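Local coordinates for probable D-tyrosyl-tRNA(Tyr) deacylase 1 (Homo sapiens, PDB 2OKV) that removes D-amino acids from D-aminoacyl-tRNAs and glycine from glycyl-tRNA(Ala), binds the c-myc DNA-unwinding element and possibly acts as an ATPase in DNA replication, at the interface of chains A and B. Sequence-based numbering; all coordinates share one arbitrary frame. Chains: chain A/B, Probable D-tyrosyl-tRNA(Tyr) deacylase 1.

Contacts 1 and 2 belong to the same two-fold dimer interface, the centres of their C-alpha atoms lying about 14 Å apart. Strand 131-137 of chain A runs through both: A:Gln132 to A:His134 serve contact 2, and A:Asn137, at the end of the strand, organises the turn used in contact 1. Contact 2 joins this strand to its counterpart in chain B, whereas contact 1 delivers the Gly-cisPro loop of chain A to B:Gln79. Strand pairing could therefore set the register in which the loop meets the opposite active site, and the symmetry gives each contact a twin with the chains exchanged.

Contact 1: the interface of chains A and B. Residues chain A 6, 137, 140-142; chain B 4, 30, 79.
The hydroxyl oxygen OG1 of A:Thr142 is gripped from both chains. It donates to the side-chain carbonyl oxygen OE1 of B:Gln79 at 2.6 Å, approaching from above the carbonyl plane, and accepts from ND2 of A:Asn137 at 3.1 Å. The other end of the B:Gln79 amide is also used: NE2 donates to the backbone carbonyl O of A:Pro140 at 2.8 Å. That bond is nearly straight (173° at H) and lies in the glutamine's own amide plane, although the donor stands above the carbonyl plane of the proline. With both ends engaged on chain A, the rotation of the amide is fixed. The B:Gln79 chain leaves the backbone with CG opposite N (chi1 -179°), and a bend at chi2 (77°) turns the amide towards the loop.

Behind this contact, A:Asn137 acts as a second-shell brace. Its OD1 accepts the backbone N of A:Val141 at 2.8 Å while its ND2 holds A:Thr142, tying together both ends of the turn.

Apolar packing completes the patch. The ring of A:Pro140, which follows a cis peptide bond, slides alongside the B:Gln79 side chain, A:Pro140 CG lying 3.8 Å from B:Gln79 CD, the amide carbon. The two branches of B:Leu30 divide the work: CD2 meets A:Pro140 CG at 4.0 Å, and CD1 lies against the A:Thr142 side chain, 4.0 Å from its CG2.

The patch is where the Gly-cisPro motif (A:Gly139 and A:Pro140) enters the other monomer's active site. By anchoring the residues around it, the contact would help position the motif for rejecting L-amino acids, and each active site is completed by the other monomer.

Contact 2: the interface of chains A and B. Residues chain A 132-134; chain B 9, 135-136.
Backbone pairing comes first: A:His134 and B:Gln136 form an antiparallel beta bridge, so that strand 131-137 of chain A runs beside the same strand of chain B. Given the two-fold symmetry, this register places the axis close to residue 135 of each strand. The carbonyl oxygens of A:Val133 and B:Ile135 approach to 3.1 Å; both can only accept, so the pair is a clash as modelled and carries no bond.

Stacking joins the side chains of A:His134 and B:Gln136. B:Gln136 lies alongside A:His134, both side chains pointing the same way, with its amide plane turned only 21° from the imidazole plane. Its CG sits over the middle of one ring face in a CH-pi contact, 3.7 Å from the centroid. Further along, the amide carbon CD comes within 3.4 Å of A:His134 CE1, extending the overlap to the far edge of the ring. This reach follows from a chain that leaves with CG anti to the backbone N (chi1 -171°) and stays extended beyond CG. At the ring's edge, in its plane, lies the backbone O of A:Gln132, 3.6 Å from CD2 of A:His134.

The polar details are less certain. The A:Gln132 and B:Gln136 amides stand 78° apart, with OE1 of one 2.9 Å from OE1 of the other. As modelled this is a clash between acceptors; turning one amide end for end could convert it into a hydrogen bond. A weak bond of 3.0 Å from B:Thr9 OG1 to B:Gln136 OE1 would steady that amide within chain B. The approach of the A:Gln132 amide to the B:Thr9 methyl is too short to interpret.

The site is a strand-to-strand seam of the homodimer, reinforced by the imidazole-amide stack and its symmetry twin. It pairs strand 131-137 of the two monomers and is likely to contribute to their register.

Contact 1: the interface of chains A and B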
# COMPACT_ATOMS: atom_id res chain seq x y z
N GLN A 6 5.03 -3.30 1.39
CA GLN A 6 5.45 -3.21 -0.02
C GLN A 6 6.89 -3.66 -0.17
O GLN A 6 7.77 -3.16 0.54
CB GLN A 6 5.27 -1.78 -0.51
CG GLN A 6 3.78 -1.40 -0.60
CD GLN A 6 3.54 0.05 -0.92
OE1 GLN A 6 3.39 0.90 0.01
NE2 GLN A 6 3.45 0.36 -2.20
N ASN A 137 8.30 0.43 -5.36
CA ASN A 137 7.67 -0.86 -5.19
C ASN A 137 8.16 -1.80 -6.30
O ASN A 137 7.98 -1.52 -7.50
CB ASN A 137 6.15 -0.72 -5.14
CG ASN A 137 5.46 -1.98 -4.66
OD1 ASN A 137 5.90 -3.08 -4.96
ND2 ASN A 137 4.38 -1.82 -3.91
N PRO A 140 5.02 -4.66 -9.07
CA PRO A 140 5.00 -4.39 -7.63
C PRO A 140 4.60 -5.63 -6.81
O PRO A 140 3.98 -6.55 -7.34
CB PRO A 140 3.89 -3.34 -7.50
CG PRO A 140 2.92 -3.67 -8.61
CD PRO A 140 3.82 -4.15 -9.76
N VAL A 141 4.93 -5.62 -5.52
CA VAL A 141 4.44 -6.66 -4.60
C VAL A 141 3.91 -5.95 -3.37
O VAL A 141 4.66 -5.21 -2.71
CB VAL A 141 5.53 -7.68 -4.24
CG1 VAL A 141 5.08 -8.57 -3.06
CG2 VAL A 141 5.87 -8.58 -5.45
N THR A 142 2.63 -6.17 -3.06
CA THR A 142 1.97 -5.50 -1.94
C THR A 142 1.08 -6.51 -1.19
O THR A 142 0.27 -7.21 -1.79
CB THR A 142 1.08 -4.34 -2.45
OG1 THR A 142 1.84 -3.53 -3.36
CG2 THR A 142 0.52 -3.46 -1.30
N VAL B 4 -5.38 -0.98 -2.69
CA VAL B 4 -4.61 -0.11 -1.80
C VAL B 4 -4.41 1.19 -2.54
O VAL B 4 -3.89 1.21 -3.65
CB VAL B 4 -3.28 -0.73 -1.33
CG1 VAL B 4 -2.41 0.33 -0.59
CG2 VAL B 4 -3.55 -1.93 -0.41
N LEU B 30 -3.28 0.32 -6.27
CA LEU B 30 -2.88 -1.04 -6.52
C LEU B 30 -4.12 -1.90 -6.43
O LEU B 30 -4.76 -1.95 -5.38
CB LEU B 30 -1.82 -1.48 -5.50
CG LEU B 30 -0.51 -0.68 -5.62
CD1 LEU B 30 0.33 -0.85 -4.37
CD2 LEU B 30 0.31 -1.12 -6.87
N GLN B 79 -2.46 -5.69 -9.28
CA GLN B 79 -1.70 -6.22 -8.14
C GLN B 79 -2.43 -7.42 -7.52
O GLN B 79 -3.15 -7.26 -6.52
CB GLN B 79 -1.54 -5.11 -7.08
CG GLN B 79 -0.74 -5.50 -5.82
CD GLN B 79 0.77 -5.52 -6.06
OE1 GLN B 79 1.46 -4.58 -5.69
NE2 GLN B 79 1.28 -6.58 -6.68

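Contact 2: the interface of chains A and B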
# COMPACT_ATOMS: atom_id res chain seq x y z
N GLN A 132 7.12 12.83 3.07
CA GLN A 132 7.07 12.17 1.76
C GLN A 132 7.75 10.82 1.88
O GLN A 132 8.94 10.74 2.21
CB GLN A 132 7.77 13.01 0.69
CG GLN A 132 7.27 14.44 0.64
CD GLN A 132 5.83 14.53 0.12
OE1 GLN A 132 5.53 14.06 -0.97
NE2 GLN A 132 4.95 15.09 0.91
N VAL A 133 7.01 9.74 1.62
CA VAL A 133 7.59 8.41 1.71
C VAL A 133 7.77 7.92 0.27
O VAL A 133 6.79 7.63 -0.43
CB VAL A 133 6.72 7.46 2.56
CG1 VAL A 133 7.41 6.08 2.74
CG2 VAL A 133 6.41 8.11 3.95
N HIS A 134 9.02 7.94 -0.18
CA HIS A 134 9.35 7.51 -1.52
C HIS A 134 9.46 6.00 -1.52
O HIS A 134 10.28 5.43 -0.79
CB HIS A 134 10.67 8.16 -1.98
CG HIS A 134 10.63 9.66 -2.04
ND1 HIS A 134 10.92 10.37 -3.19
CD2 HIS A 134 10.33 10.59 -1.09
CE1 HIS A 134 10.81 11.67 -2.95
NE2 HIS A 134 10.44 11.83 -1.69
N THR B 9 2.42 12.78 -4.32
CA THR B 9 2.76 14.05 -4.97
C THR B 9 3.20 13.77 -6.41
O THR B 9 3.05 14.63 -7.28
CB THR B 9 3.76 14.97 -4.19
OG1 THR B 9 5.08 14.76 -4.66
CG2 THR B 9 3.70 14.76 -2.74
N ILE B 135 6.52 5.41 -6.07
CA ILE B 135 5.38 6.00 -5.41
C ILE B 135 5.88 7.02 -4.40
O ILE B 135 6.51 6.65 -3.40
CB ILE B 135 4.52 4.92 -4.69
CG1 ILE B 135 4.03 3.87 -5.71
CG2 ILE B 135 3.32 5.57 -3.97
CD1 ILE B 135 3.30 2.69 -5.12
N GLN B 136 5.62 8.31 -4.65
CA GLN B 136 5.96 9.32 -3.65
C GLN B 136 4.72 9.59 -2.80
O GLN B 136 3.90 10.47 -3.11
CB GLN B 136 6.53 10.61 -4.27
CG GLN B 136 7.09 11.56 -3.18
CD GLN B 136 7.68 12.86 -3.69
OE1 GLN B 136 7.50 13.94 -3.07
NE2 GLN B 136 8.40 12.79 -4.80